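PDB 6JMB: ofchtiv-allosamidin from Ostrinia furnacalis, which probably hydrolyses the beta-1,4 linkages of chitin as a group IV insect chitinase of glycosyl hydrolase family 18, and binds the inhibitor allosamidin. Local coordinates for residues Y232-G237 and E241-G246. Residues are numbered along the deposited sequence; the frame is centred on the assembly and turned at random.
Sequences YWLSAG and EKLVMG
One methyl of L243 does the touching on the strand side: its CD1 reaches out from the start of strand 243-256 into the last turn of helix 226-235. It meets L234 at the branch, with L234 CD2 3.6 Å from L243 CD1 and L234 CG hardly farther off, and the two leucine side chains cross at about a right angle. On the same methyl, W233 offers its CB, 3.9 Å from L243 CD1; the indole itself leads away from the strand residues. CB of L243 already points toward the helix; with CG anti to the backbone N (chi1 -159°) and CD1 in turn anti to CA (chi2 168°), CD1 sits at the far end of the extended chain.

The W233 side chain also touches I188 and V190 of the neighbouring parallel strand, A172 of helix 169-175 and V178 of helix 178-184, while its NE1 donates to A167 O, a bond that satisfies the buried N-H and helps fix the ring's rotation. L243 also touches V190, and its backbone is hydrogen-bonded to R340. At the helix end, Y232 O takes both A236 N and S235 OG, the latter at 2.9 Å, and G237, with positive phi, finishes the turn in a Schellman motif.

In the family's TIM barrel this is an outer helix packed on the barrel wall, between strand 187-190 before it in the chain and strand 243-256 after it. No hydrogen bond joins the two segments, so their direct contact rests on dispersion and the exclusion of water.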
ATOM      1  N   TYR A 232       9.498  12.006  -8.819  1.00 11.51           N
ATOM      2  CA  TYR A 232       9.413  13.084  -7.835  1.00 11.33           C
ATOM      3  C   TYR A 232      10.209  12.740  -6.577  1.00 11.87           C
ATOM      4  O   TYR A 232      11.035  13.536  -6.112  1.00 11.78           O
ATOM      5  CB  TYR A 232       7.964  13.426  -7.458  1.00 12.41           C
ATOM      6  CG  TYR A 232       7.999  14.343  -6.257  1.00 13.26           C
ATOM      7  CD1 TYR A 232       8.417  15.659  -6.395  1.00 12.95           C
ATOM      8  CD2 TYR A 232       7.721  13.873  -4.978  1.00 12.75           C
ATOM      9  CE1 TYR A 232       8.521  16.495  -5.303  1.00 12.85           C
ATOM     10  CE2 TYR A 232       7.822  14.706  -3.875  1.00 11.25           C
ATOM     11  CZ  TYR A 232       8.227  16.013  -4.050  1.00 13.83           C
ATOM     12  OH  TYR A 232       8.338  16.841  -2.959  1.00 14.87           O
ATOM     13  N   TRP A 233       9.970  11.554  -6.009  1.00 10.11           N
ATOM     14  CA  TRP A 233      10.624  11.194  -4.756  1.00 11.35           C
ATOM     15  C   TRP A 233      12.135  11.116  -4.923  1.00 12.24           C
ATOM     16  O   TRP A 233      12.883  11.580  -4.053  1.00 14.15           O
ATOM     17  CB  TRP A 233      10.023   9.909  -4.176  1.00 11.16           C
ATOM     18  CG  TRP A 233       8.730  10.201  -3.472  1.00 11.05           C
ATOM     19  CD1 TRP A 233       7.482  10.260  -4.026  1.00 10.55           C
ATOM     20  CD2 TRP A 233       8.568  10.533  -2.085  1.00  9.60           C
ATOM     21  NE1 TRP A 233       6.550  10.597  -3.065  1.00 10.34           N
ATOM     22  CE2 TRP A 233       7.194  10.764  -1.867  1.00  9.74           C
ATOM     23  CE3 TRP A 233       9.454  10.641  -1.005  1.00 10.67           C
ATOM     24  CZ2 TRP A 233       6.688  11.107  -0.621  1.00  9.95           C
ATOM     25  CZ3 TRP A 233       8.947  10.982   0.237  1.00 11.08           C
ATOM     26  CH2 TRP A 233       7.576  11.204   0.420  1.00 10.75           C
ATOM     27  N   LEU A 234      12.609  10.571  -6.048  1.00 12.50           N
ATOM     28  CA  LEU A 234      14.045  10.560  -6.308  1.00 13.87           C
ATOM     29  C   LEU A 234      14.586  11.980  -6.416  1.00 13.71           C
ATOM     30  O   LEU A 234      15.620  12.314  -5.821  1.00 16.25           O
ATOM     31  CB  LEU A 234      14.341   9.779  -7.590  1.00 13.47           C
ATOM     32  CG  LEU A 234      14.094   8.272  -7.550  1.00 14.17           C
ATOM     33  CD1 LEU A 234      14.241   7.676  -8.951  1.00 15.84           C
ATOM     34  CD2 LEU A 234      15.039   7.589  -6.581  1.00 14.81           C
ATOM     35  N   SER A 235      13.881  12.841  -7.151  1.00 13.26           N
ATOM     36  CA  SER A 235      14.369  14.198  -7.377  1.00 14.97           C
ATOM     37  C   SER A 235      14.329  15.047  -6.115  1.00 16.23           C
ATOM     38  O   SER A 235      15.096  16.012  -6.002  1.00 18.68           O
ATOM     39  CB  SER A 235      13.560  14.871  -8.488  1.00 16.01           C
ATOM     40  OG  SER A 235      12.279  15.268  -8.031  1.00 26.78           O
ATOM     41  N   ALA A 236      13.462  14.711  -5.164  1.00 14.22           N
ATOM     42  CA  ALA A 236      13.300  15.482  -3.942  1.00 14.77           C
ATOM     43  C   ALA A 236      14.213  15.017  -2.816  1.00 14.11           C
ATOM     44  O   ALA A 236      14.168  15.593  -1.723  1.00 14.92           O
ATOM     45  CB  ALA A 236      11.839  15.457  -3.486  1.00 13.59           C
ATOM     46  N   GLY A 237      15.023  13.987  -3.041  1.00 14.59           N
ATOM     47  CA  GLY A 237      16.033  13.626  -2.068  1.00 16.83           C
ATOM     48  C   GLY A 237      15.923  12.253  -1.443  1.00 17.85           C
ATOM     49  O   GLY A 237      16.693  11.935  -0.533  1.00 19.01           O
ATOM     50  N   GLU A 241      18.147   3.622  -2.795  1.00 13.72           N
ATOM     51  CA  GLU A 241      18.259   2.525  -1.846  1.00 14.86           C
ATOM     52  C   GLU A 241      17.287   2.650  -0.681  1.00 15.06           C
ATOM     53  O   GLU A 241      17.223   1.735   0.148  1.00 14.91           O
ATOM     54  CB  GLU A 241      19.699   2.404  -1.350  1.00 20.21           C
ATOM     55  CG  GLU A 241      20.149   3.561  -0.491  1.00 24.65           C
ATOM     56  CD  GLU A 241      20.911   4.626  -1.265  1.00 30.03           C
ATOM     57  OE1 GLU A 241      20.739   4.732  -2.505  1.00 22.28           O
ATOM     58  OE2 GLU A 241      21.685   5.367  -0.621  1.00 37.98           O
ATOM     59  N   LYS A 242      16.527   3.741  -0.602  1.00 13.32           N
ATOM     60  CA  LYS A 242      15.472   3.871   0.391  1.00 13.45           C
ATOM     61  C   LYS A 242      14.086   4.002  -0.218  1.00 13.14           C
ATOM     62  O   LYS A 242      13.115   4.171   0.529  1.00 15.05           O
ATOM     63  CB  LYS A 242      15.737   5.056   1.329  1.00 13.04           C
ATOM     64  CG  LYS A 242      16.865   4.802   2.312  1.00 14.06           C
ATOM     65  CD  LYS A 242      16.917   5.870   3.389  1.00 14.45           C
ATOM     66  CE  LYS A 242      17.973   5.534   4.423  1.00 15.72           C
ATOM     67  NZ  LYS A 242      17.980   6.546   5.510  1.00 15.54           N
ATOM     68  N   LEU A 243      13.958   3.918  -1.538  1.00 11.58           N
ATOM     69  CA  LEU A 243      12.674   4.080  -2.210  1.00 11.51           C
ATOM     70  C   LEU A 243      12.146   2.696  -2.557  1.00 11.53           C
ATOM     71  O   LEU A 243      12.712   1.999  -3.406  1.00 11.61           O
ATOM     72  CB  LEU A 243      12.819   4.933  -3.467  1.00 12.50           C
ATOM     73  CG  LEU A 243      11.541   5.606  -3.997  1.00 12.20           C
ATOM     74  CD1 LEU A 243      11.900   6.629  -5.059  1.00 14.06           C
ATOM     75  CD2 LEU A 243      10.522   4.626  -4.569  1.00 15.69           C
ATOM     76  N   VAL A 244      11.058   2.306  -1.907  1.00 10.09           N
ATOM     77  CA  VAL A 244      10.403   1.029  -2.152  1.00 11.38           C
ATOM     78  C   VAL A 244       9.084   1.336  -2.844  1.00 10.71           C
ATOM     79  O   VAL A 244       8.250   2.079  -2.309  1.00 11.88           O
ATOM     80  CB  VAL A 244      10.197   0.245  -0.849  1.00 11.03           C
ATOM     81  CG1 VAL A 244       9.561  -1.105  -1.135  1.00 13.11           C
ATOM     82  CG2 VAL A 244      11.531   0.060  -0.127  1.00 13.06           C
ATOM     83  N   MET A 245       8.903   0.792  -4.039  1.00  9.57           N
ATOM     84  CA  MET A 245       7.807   1.203  -4.907  1.00  9.87           C
ATOM     85  C   MET A 245       6.569   0.358  -4.635  1.00 10.57           C
ATOM     86  O   MET A 245       6.612  -0.872  -4.754  1.00 10.49           O
ATOM     87  CB  MET A 245       8.222   1.067  -6.368  1.00 11.16           C
ATOM     88  CG  MET A 245       7.265   1.760  -7.315  1.00 11.56           C
ATOM     89  SD  MET A 245       7.669   1.449  -9.044  1.00 13.73           S
ATOM     90  CE  MET A 245       6.788  -0.085  -9.313  1.00 14.53           C
ATOM     91  N   GLY A 246       5.469   1.018  -4.290  1.00  9.21           N
ATOM     92  CA  GLY A 246       4.239   0.300  -4.009  1.00  9.88           C
ATOM     93  C   GLY A 246       3.562  -0.213  -5.267  1.00  9.50           C
ATOM     94  O   GLY A 246       3.611   0.408  -6.332  1.00 10.17           O
TER